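Local coordinates for protein toll-like receptor 6, Variable lymphocyte receptor B (Mus musculus, PDB 3A79) that probably senses microbial diacylated lipopeptides together with TLR2 in innate immunity, its ectodomain here fused to a hagfish variable lymphocyte receptor part, at residues L220-L225 against L251-L256; V278-I283 against L304-I309. All coordinates share one frame; numbering follows the deposited sequence.

Contact 1: residues L220-L225 against L251-L256; sequences LGHLQL and LLNVTL. With NAG (2-acetamido-2-deoxy-beta-D-glucopyranose), chain E.
His222 and Asn253 sit opposite each other on two parallel strands of the Toll-like receptor 6 part, on the face that also carries Gln224 and Thr255. With CG anti to the backbone N (chi1 -170°), the imidazole starts out beside the histidine's own carbonyl carbon, and from there ND1 faces Asn253. The two side chains cross at about a right angle, ring and amide planes 74° apart. ND1 comes to 3.2 Å from Asn253 CB and gives a weak hydrogen bond to Asn253 O at 3.3 Å. Thr255 OG1 is modelled at the ring edge, too close to CE1 for its exact place to be trusted. That hydroxyl also has a weak hydrogen bond with Asn282 on the next strand. Gln224 runs alongside Thr255, with Gln224 CG 3.4 Å from Thr255 CB.

Asn253 O also accepts Leu223 N at 2.9 Å, so one carbonyl serves backbone and ring together. On the other face Leu223, Leu225, Val254 and Leu256 turn into the core of the leucine-rich-repeat solenoid, where helix 235-246 covers Leu223 and Leu225. Leu252 CD1 touches both Leu223 CB, 4.0 Å away, and Leu220 CD2.

An alanine in place of His222 would probably leave Asn253 O with its backbone partner alone from this strand and open a gap beside Thr255. Asn253 ND2 is bonded covalently to C1 of an N-acetylglucosamine, 1.5 Å away. The chemistry thus divides by face: leucine and valine seal the core, while polar side chains and an N-linked glycan line the other surface.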
ATOM      1  N   LEU B 220      -8.756 -34.082  27.298  1.00 66.09           N
ATOM      2  CA  LEU B 220      -8.403 -32.684  27.093  1.00 50.93           C
ATOM      3  C   LEU B 220      -8.893 -32.183  25.741  1.00 59.85           C
ATOM      4  O   LEU B 220      -8.678 -32.827  24.724  1.00 71.62           O
ATOM      5  CB  LEU B 220      -6.891 -32.500  27.191  1.00 51.86           C
ATOM      6  CG  LEU B 220      -6.474 -31.051  27.375  1.00 61.41           C
ATOM      7  CD1 LEU B 220      -7.268 -30.440  28.520  1.00 70.46           C
ATOM      8  CD2 LEU B 220      -4.992 -30.941  27.616  1.00 58.92           C
ATOM      9  N   GLY B 221      -9.560 -31.038  25.728  1.00 55.44           N
ATOM     10  CA  GLY B 221     -10.095 -30.522  24.489  1.00 58.00           C
ATOM     11  C   GLY B 221      -9.166 -29.487  23.899  1.00 70.33           C
ATOM     12  O   GLY B 221      -8.982 -29.404  22.683  1.00 74.48           O
ATOM     13  N   HIS B 222      -8.567 -28.697  24.778  1.00 68.52           N
ATOM     14  CA  HIS B 222      -7.761 -27.570  24.359  1.00 64.55           C
ATOM     15  C   HIS B 222      -6.654 -27.367  25.375  1.00 68.46           C
ATOM     16  O   HIS B 222      -6.905 -27.141  26.559  1.00 71.04           O
ATOM     17  CB  HIS B 222      -8.643 -26.323  24.258  1.00 76.18           C
ATOM     18  CG  HIS B 222      -7.982 -25.149  23.604  1.00 85.87           C
ATOM     19  ND1 HIS B 222      -7.195 -25.266  22.479  1.00 90.01           N
ATOM     20  CD2 HIS B 222      -8.021 -23.828  23.899  1.00 79.06           C
ATOM     21  CE1 HIS B 222      -6.762 -24.071  22.120  1.00 78.87           C
ATOM     22  NE2 HIS B 222      -7.247 -23.181  22.967  1.00 72.74           N
ATOM     23  N   LEU B 223      -5.423 -27.499  24.910  1.00 70.28           N
ATOM     24  CA  LEU B 223      -4.275 -27.167  25.725  1.00 72.58           C
ATOM     25  C   LEU B 223      -3.880 -25.770  25.335  1.00 77.30           C
ATOM     26  O   LEU B 223      -3.910 -25.427  24.157  1.00 90.92           O
ATOM     27  CB  LEU B 223      -3.116 -28.110  25.437  1.00 69.47           C
ATOM     28  CG  LEU B 223      -1.827 -27.675  26.120  1.00 58.82           C
ATOM     29  CD1 LEU B 223      -1.955 -27.859  27.631  1.00 56.37           C
ATOM     30  CD2 LEU B 223      -0.693 -28.481  25.568  1.00 50.93           C
ATOM     31  N   GLN B 224      -3.511 -24.951  26.306  1.00 71.80           N
ATOM     32  CA  GLN B 224      -3.082 -23.605  25.976  1.00 65.91           C
ATOM     33  C   GLN B 224      -1.948 -23.088  26.846  1.00 60.72           C
ATOM     34  O   GLN B 224      -2.072 -23.026  28.071  1.00 55.81           O
ATOM     35  CB  GLN B 224      -4.261 -22.660  26.036  1.00 68.38           C
ATOM     36  CG  GLN B 224      -4.003 -21.407  25.270  1.00 79.60           C
ATOM     37  CD  GLN B 224      -4.877 -20.294  25.735  1.00 75.68           C
ATOM     38  OE1 GLN B 224      -6.023 -20.532  26.132  1.00 78.37           O
ATOM     39  NE2 GLN B 224      -4.345 -19.065  25.715  1.00 57.93           N
ATOM     40  N   LEU B 225      -0.846 -22.716  26.196  1.00 57.31           N
ATOM     41  CA  LEU B 225       0.354 -22.282  26.902  1.00 61.84           C
ATOM     42  C   LEU B 225       0.636 -20.827  26.593  1.00 60.79           C
ATOM     43  O   LEU B 225       0.537 -20.414  25.441  1.00 53.44           O
ATOM     44  CB  LEU B 225       1.588 -23.099  26.491  1.00 60.09           C
ATOM     45  CG  LEU B 225       1.570 -24.592  26.168  1.00 62.35           C
ATOM     46  CD1 LEU B 225       2.993 -25.096  26.198  1.00 52.03           C
ATOM     47  CD2 LEU B 225       0.714 -25.378  27.131  1.00 62.34           C
ATOM     48  N   LEU B 251      -8.852 -36.180  19.662  1.00105.81           N
ATOM     49  CA  LEU B 251      -8.213 -34.968  19.150  1.00 91.03           C
ATOM     50  C   LEU B 251      -8.266 -33.857  20.180  1.00 88.66           C
ATOM     51  O   LEU B 251      -9.082 -33.891  21.098  1.00 98.12           O
ATOM     52  CB  LEU B 251      -8.887 -34.487  17.860  1.00 75.50           C
ATOM     53  CG  LEU B 251      -8.703 -35.336  16.604  1.00 75.29           C
ATOM     54  CD1 LEU B 251      -7.224 -35.528  16.323  1.00 73.20           C
ATOM     55  CD2 LEU B 251      -9.416 -36.691  16.734  1.00 83.87           C
ATOM     56  N   LEU B 252      -7.389 -32.875  20.023  1.00 74.72           N
ATOM     57  CA  LEU B 252      -7.410 -31.687  20.861  1.00 71.76           C
ATOM     58  C   LEU B 252      -6.827 -30.518  20.092  1.00 79.19           C
ATOM     59  O   LEU B 252      -6.079 -30.696  19.134  1.00 81.42           O
ATOM     60  CB  LEU B 252      -6.630 -31.892  22.167  1.00 69.84           C
ATOM     61  CG  LEU B 252      -5.110 -31.666  22.178  1.00 71.86           C
ATOM     62  CD1 LEU B 252      -4.620 -31.362  23.580  1.00 71.67           C
ATOM     63  CD2 LEU B 252      -4.355 -32.856  21.605  1.00 67.80           C
ATOM     64  N   ASN B 253      -7.188 -29.319  20.519  1.00 82.89           N
ATOM     65  CA  ASN B 253      -6.628 -28.112  19.957  1.00 77.06           C
ATOM     66  C   ASN B 253      -5.435 -27.674  20.806  1.00 73.91           C
ATOM     67  O   ASN B 253      -5.375 -27.951  22.001  1.00 71.51           O
ATOM     68  CB  ASN B 253      -7.700 -27.020  19.891  1.00 70.75           C
ATOM     69  CG  ASN B 253      -8.894 -27.410  19.014  1.00 83.54           C
ATOM     70  OD1 ASN B 253      -8.765 -28.220  18.093  1.00 78.94           O
ATOM     71  ND2 ASN B 253     -10.063 -26.815  19.299  1.00106.23           N
ATOM     72  N   VAL B 254      -4.469 -27.018  20.175  1.00 70.75           N
ATOM     73  CA  VAL B 254      -3.339 -26.444  20.895  1.00 62.64           C
ATOM     74  C   VAL B 254      -3.174 -24.954  20.555  1.00 70.70           C
ATOM     75  O   VAL B 254      -3.269 -24.541  19.393  1.00 66.64           O
ATOM     76  CB  VAL B 254      -2.031 -27.237  20.648  1.00 54.15           C
ATOM     77  CG1 VAL B 254      -0.823 -26.474  21.154  1.00 50.59           C
ATOM     78  CG2 VAL B 254      -2.101 -28.568  21.339  1.00 56.68           C
ATOM     79  N   THR B 255      -2.955 -24.148  21.587  1.00 64.61           N
ATOM     80  CA  THR B 255      -2.731 -22.731  21.395  1.00 52.87           C
ATOM     81  C   THR B 255      -1.472 -22.246  22.103  1.00 59.17           C
ATOM     82  O   THR B 255      -1.330 -22.382  23.322  1.00 60.30           O
ATOM     83  CB  THR B 255      -3.918 -21.935  21.878  1.00 60.27           C
ATOM     84  OG1 THR B 255      -5.047 -22.260  21.065  1.00 81.86           O
ATOM     85  CG2 THR B 255      -3.636 -20.450  21.778  1.00 57.97           C
ATOM     86  N   LEU B 256      -0.556 -21.691  21.313  1.00 52.39           N
ATOM     87  CA  LEU B 256       0.663 -21.076  21.819  1.00 46.43           C
ATOM     88  C   LEU B 256       0.513 -19.542  21.828  1.00 49.99           C
ATOM     89  O   LEU B 256       0.213 -18.955  20.802  1.00 54.61           O
ATOM     90  CB  LEU B 256       1.841 -21.511  20.938  1.00 44.34           C
ATOM     91  CG  LEU B 256       2.621 -22.779  21.336  1.00 53.67           C
ATOM     92  CD1 LEU B 256       1.749 -23.801  22.055  1.00 42.55           C
ATOM     93  CD2 LEU B 256       3.367 -23.417  20.144  1.00 56.62           C
TER
HETATM   94  C1  NAG E   1     -11.153 -27.255  18.449  1.00 99.77           C
HETATM   95  C2  NAG E   1     -12.404 -27.170  19.345  1.00118.27           C
HETATM   96  C3  NAG E   1     -13.728 -26.728  18.706  1.00121.44           C
HETATM   97  C4  NAG E   1     -13.621 -26.029  17.357  1.00117.50           C
HETATM   98  C5  NAG E   1     -12.418 -26.460  16.542  1.00106.35           C
HETATM   99  C6  NAG E   1     -12.230 -25.393  15.482  1.00 99.26           C
HETATM  100  C7  NAG E   1     -12.288 -29.647  19.561  1.00102.68           C
HETATM  101  C8  NAG E   1     -12.604 -30.036  18.137  1.00 89.24           C
HETATM  102  N2  NAG E   1     -12.689 -28.448  19.992  1.00120.97           N
HETATM  103  O3  NAG E   1     -14.373 -25.847  19.602  1.00120.65           O
HETATM  104  O4  NAG E   1     -14.813 -26.238  16.618  1.00124.48           O
HETATM  105  O5  NAG E   1     -11.226 -26.448  17.296  1.00104.81           O
HETATM  106  O6  NAG E   1     -12.098 -24.152  16.149  1.00 93.54           O
HETATM  107  O7  NAG E   1     -11.692 -30.418  20.313  1.00 89.31           O

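Contact 2: residues V278-I283 against L304-I309; sequences VEYLNI and LKSLMI. With NAG (2-acetamido-2-deoxy-beta-D-glucopyranose), chain E.
The ring of Tyr280 carries the N-acetylglucosamine on one face, with the sugar's C6 3.2 Å above the plane, over the ring centre, a CH-pi type of contact. At the ring edge, in plane, lies Glu279 OE1, while Ser306 CB approaches obliquely, 3.4 Å from Tyr280 CD2. Tyr280 and Ser306 belong to neighbouring parallel strands of the leucine-rich-repeat solenoid, in the Toll-like receptor 6 part. The extended Lys305 chain follows the tyrosine outward, CD and CE passing the phenol OH, to which NZ makes a weak hydrogen bond.

Asn282 and Met308 continue the face that carries Tyr280 and Ser306, Asn282 OD1 lying 3.5 Å from Met308 CB. On the core side Leu281 and Leu307 run alongside each other, with Leu281 CG 3.6 Å from Leu307 CD1. Ile283 and Ile309 extend that layer, and Phe270 of helix 263-273 packs on Ile283 and Leu307.

The strands are stitched together by Leu281 N to Ser306 O, Met308 N to Leu281 O and Ile283 N to Met308 O. Where the chain turns at Glu279, its carbonyl O is gripped twice: Lys305 N sits in the carbonyl plane on a lone pair at 2.7 Å, and Ser306 N approaches at 3.2 Å.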
ATOM      1  N   VAL B 278      -3.274 -33.429  17.116  1.00 77.81           N
ATOM      2  CA  VAL B 278      -3.710 -32.045  17.213  1.00 73.88           C
ATOM      3  C   VAL B 278      -4.447 -31.637  15.938  1.00 75.97           C
ATOM      4  O   VAL B 278      -3.868 -31.639  14.847  1.00 64.91           O
ATOM      5  CB  VAL B 278      -2.528 -31.102  17.498  1.00 64.90           C
ATOM      6  CG1 VAL B 278      -3.000 -29.665  17.546  1.00 69.52           C
ATOM      7  CG2 VAL B 278      -1.852 -31.488  18.807  1.00 54.01           C
ATOM      8  N   GLU B 279      -5.731 -31.310  16.091  1.00 84.39           N
ATOM      9  CA  GLU B 279      -6.604 -30.964  14.967  1.00 83.68           C
ATOM     10  C   GLU B 279      -6.480 -29.492  14.580  1.00 79.20           C
ATOM     11  O   GLU B 279      -6.307 -29.157  13.410  1.00 83.25           O
ATOM     12  CB  GLU B 279      -8.068 -31.302  15.290  1.00 83.43           C
ATOM     13  CG  GLU B 279      -8.971 -31.391  14.061  1.00 82.36           C
ATOM     14  CD  GLU B 279     -10.446 -31.559  14.408  1.00 86.87           C
ATOM     15  OE1 GLU B 279     -10.865 -31.160  15.523  1.00 78.90           O
ATOM     16  OE2 GLU B 279     -11.189 -32.083  13.545  1.00 90.67           O
ATOM     17  N   TYR B 280      -6.581 -28.612  15.568  1.00 74.47           N
ATOM     18  CA  TYR B 280      -6.362 -27.196  15.328  1.00 66.14           C
ATOM     19  C   TYR B 280      -5.170 -26.669  16.124  1.00 61.75           C
ATOM     20  O   TYR B 280      -5.115 -26.803  17.340  1.00 65.84           O
ATOM     21  CB  TYR B 280      -7.618 -26.397  15.651  1.00 60.57           C
ATOM     22  CG  TYR B 280      -8.763 -26.655  14.707  1.00 74.79           C
ATOM     23  CD1 TYR B 280      -9.479 -27.837  14.775  1.00 83.37           C
ATOM     24  CD2 TYR B 280      -9.141 -25.711  13.752  1.00 76.06           C
ATOM     25  CE1 TYR B 280     -10.539 -28.087  13.920  1.00 86.20           C
ATOM     26  CE2 TYR B 280     -10.205 -25.953  12.887  1.00 78.95           C
ATOM     27  CZ  TYR B 280     -10.901 -27.150  12.983  1.00 88.69           C
ATOM     28  OH  TYR B 280     -11.964 -27.438  12.149  1.00 92.97           O
ATOM     29  N   LEU B 281      -4.212 -26.076  15.419  1.00 57.62           N
ATOM     30  CA  LEU B 281      -3.053 -25.450  16.038  1.00 60.27           C
ATOM     31  C   LEU B 281      -3.115 -23.939  15.865  1.00 61.75           C
ATOM     32  O   LEU B 281      -3.257 -23.450  14.747  1.00 74.24           O
ATOM     33  CB  LEU B 281      -1.779 -25.979  15.397  1.00 61.99           C
ATOM     34  CG  LEU B 281      -0.496 -25.437  15.996  1.00 58.49           C
ATOM     35  CD1 LEU B 281      -0.567 -25.570  17.498  1.00 61.58           C
ATOM     36  CD2 LEU B 281       0.660 -26.217  15.448  1.00 60.83           C
ATOM     37  N   ASN B 282      -3.022 -23.200  16.969  1.00 60.21           N
ATOM     38  CA  ASN B 282      -3.099 -21.736  16.928  1.00 57.67           C
ATOM     39  C   ASN B 282      -1.913 -21.074  17.606  1.00 62.50           C
ATOM     40  O   ASN B 282      -1.509 -21.472  18.696  1.00 68.33           O
ATOM     41  CB  ASN B 282      -4.380 -21.241  17.594  1.00 44.69           C
ATOM     42  CG  ASN B 282      -5.603 -21.986  17.124  1.00 56.89           C
ATOM     43  OD1 ASN B 282      -6.093 -21.758  16.022  1.00 73.79           O
ATOM     44  ND2 ASN B 282      -6.110 -22.888  17.961  1.00 58.82           N
ATOM     45  N   ILE B 283      -1.363 -20.059  16.959  1.00 59.88           N
ATOM     46  CA  ILE B 283      -0.239 -19.321  17.521  1.00 57.82           C
ATOM     47  C   ILE B 283      -0.542 -17.819  17.519  1.00 56.29           C
ATOM     48  O   ILE B 283      -0.960 -17.268  16.508  1.00 54.44           O
ATOM     49  CB  ILE B 283       1.068 -19.634  16.754  1.00 44.73           C
ATOM     50  CG1 ILE B 283       1.403 -21.115  16.877  1.00 39.96           C
ATOM     51  CG2 ILE B 283       2.212 -18.778  17.255  1.00 39.29           C
ATOM     52  CD1 ILE B 283       2.399 -21.604  15.852  1.00 48.39           C
ATOM     53  N   LEU B 304      -3.692 -32.695  11.802  1.00 60.50           N
ATOM     54  CA  LEU B 304      -3.902 -31.267  11.619  1.00 57.91           C
ATOM     55  C   LEU B 304      -4.902 -30.910  10.533  1.00 65.12           C
ATOM     56  O   LEU B 304      -4.739 -31.263   9.367  1.00 69.64           O
ATOM     57  CB  LEU B 304      -2.583 -30.570  11.304  1.00 60.63           C
ATOM     58  CG  LEU B 304      -1.896 -29.833  12.446  1.00 68.38           C
ATOM     59  CD1 LEU B 304      -0.973 -28.786  11.874  1.00 77.71           C
ATOM     60  CD2 LEU B 304      -2.910 -29.181  13.351  1.00 64.09           C
ATOM     61  N   LYS B 305      -5.928 -30.175  10.924  1.00 70.44           N
ATOM     62  CA  LYS B 305      -6.849 -29.599   9.964  1.00 76.86           C
ATOM     63  C   LYS B 305      -6.484 -28.138   9.711  1.00 76.49           C
ATOM     64  O   LYS B 305      -6.683 -27.634   8.604  1.00 75.94           O
ATOM     65  CB  LYS B 305      -8.287 -29.719  10.472  1.00 84.56           C
ATOM     66  CG  LYS B 305      -9.341 -29.105   9.565  1.00 94.95           C
ATOM     67  CD  LYS B 305     -10.741 -29.499  10.037  1.00102.90           C
ATOM     68  CE  LYS B 305     -11.846 -28.729   9.317  1.00 92.78           C
ATOM     69  NZ  LYS B 305     -13.171 -29.052   9.915  1.00 84.43           N
ATOM     70  N   SER B 306      -5.922 -27.473  10.724  1.00 69.85           N
ATOM     71  CA  SER B 306      -5.754 -26.017  10.671  1.00 71.77           C
ATOM     72  C   SER B 306      -4.582 -25.426  11.435  1.00 64.06           C
ATOM     73  O   SER B 306      -4.533 -25.505  12.655  1.00 72.77           O
ATOM     74  CB  SER B 306      -7.022 -25.315  11.176  1.00 72.81           C
ATOM     75  OG  SER B 306      -6.686 -24.113  11.858  1.00 66.25           O
ATOM     76  N   LEU B 307      -3.671 -24.779  10.714  1.00 56.72           N
ATOM     77  CA  LEU B 307      -2.709 -23.871  11.335  1.00 50.50           C
ATOM     78  C   LEU B 307      -3.231 -22.440  11.257  1.00 59.76           C
ATOM     79  O   LEU B 307      -3.778 -22.011  10.238  1.00 66.27           O
ATOM     80  CB  LEU B 307      -1.347 -23.963  10.659  1.00 55.54           C
ATOM     81  CG  LEU B 307      -0.247 -23.198  11.389  1.00 61.13           C
ATOM     82  CD1 LEU B 307      -0.202 -23.634  12.837  1.00 59.56           C
ATOM     83  CD2 LEU B 307       1.089 -23.436  10.711  1.00 62.60           C
ATOM     84  N   MET B 308      -3.077 -21.701  12.343  1.00 59.39           N
ATOM     85  CA  MET B 308      -3.543 -20.327  12.381  1.00 55.83           C
ATOM     86  C   MET B 308      -2.550 -19.467  13.152  1.00 65.64           C
ATOM     87  O   MET B 308      -2.402 -19.616  14.366  1.00 72.25           O
ATOM     88  CB  MET B 308      -4.907 -20.254  13.050  1.00 57.80           C
ATOM     89  CG  MET B 308      -5.666 -18.983  12.735  1.00 66.33           C
ATOM     90  SD  MET B 308      -6.160 -18.039  14.182  1.00156.83           S
ATOM     91  CE  MET B 308      -4.586 -17.340  14.622  1.00 25.28           C
ATOM     92  N   ILE B 309      -1.866 -18.575  12.443  1.00 57.63           N
ATOM     93  CA  ILE B 309      -0.886 -17.690  13.057  1.00 51.79           C
ATOM     94  C   ILE B 309      -1.353 -16.240  12.951  1.00 63.17           C
ATOM     95  O   ILE B 309      -1.790 -15.800  11.887  1.00 67.70           O
ATOM     96  CB  ILE B 309       0.491 -17.848  12.395  1.00 46.20           C
ATOM     97  CG1 ILE B 309       0.846 -19.327  12.277  1.00 65.52           C
ATOM     98  CG2 ILE B 309       1.547 -17.146  13.204  1.00 44.35           C
ATOM     99  CD1 ILE B 309       2.310 -19.583  12.018  1.00 70.86           C
TER
HETATM  100  C1  NAG E   1     -11.153 -27.255  18.449  1.00 99.77           C
HETATM  101  C2  NAG E   1     -12.404 -27.170  19.345  1.00118.27           C
HETATM  102  C3  NAG E   1     -13.728 -26.728  18.706  1.00121.44           C
HETATM  103  C4  NAG E   1     -13.621 -26.029  17.357  1.00117.50           C
HETATM  104  C5  NAG E   1     -12.418 -26.460  16.542  1.00106.35           C
HETATM  105  C6  NAG E   1     -12.230 -25.393  15.482  1.00 99.26           C
HETATM  106  C7  NAG E   1     -12.288 -29.647  19.561  1.00102.68           C
HETATM  107  C8  NAG E   1     -12.604 -30.036  18.137  1.00 89.24           C
HETATM  108  N2  NAG E   1     -12.689 -28.448  19.992  1.00120.97           N
HETATM  109  O3  NAG E   1     -14.373 -25.847  19.602  1.00120.65           O
HETATM  110  O4  NAG E   1     -14.813 -26.238  16.618  1.00124.48           O
HETATM  111  O5  NAG E   1     -11.226 -26.448  17.296  1.00104.81           O
HETATM  112  O6  NAG E   1     -12.098 -24.152  16.149  1.00 93.54           O
HETATM  113  O7  NAG E   1     -11.692 -30.418  20.313  1.00 89.31           O

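How the contacts relate
Contacts 1 and 2 follow each other along the chain, the first closing before the second opens, and their centres lie 10 Å apart. They are joined through strands 252-261 and 278-288, neighbours in the parallel array of the solenoid: Val254 O and Asn282 N, like Leu256 N and Asn282 O, are probably hydrogen-bonded at 2.8 Å. Helix 263-273 reaches both, touching Val254 and Leu256 in contact 1 and Val278, Leu281, Ile283 and Leu307 in contact 2. The sugar attached in contact 1 also bears on contact 2, so one glycan spans both. Four successive strands thus form a continuous piece of the Toll-like receptor 6 ectodomain.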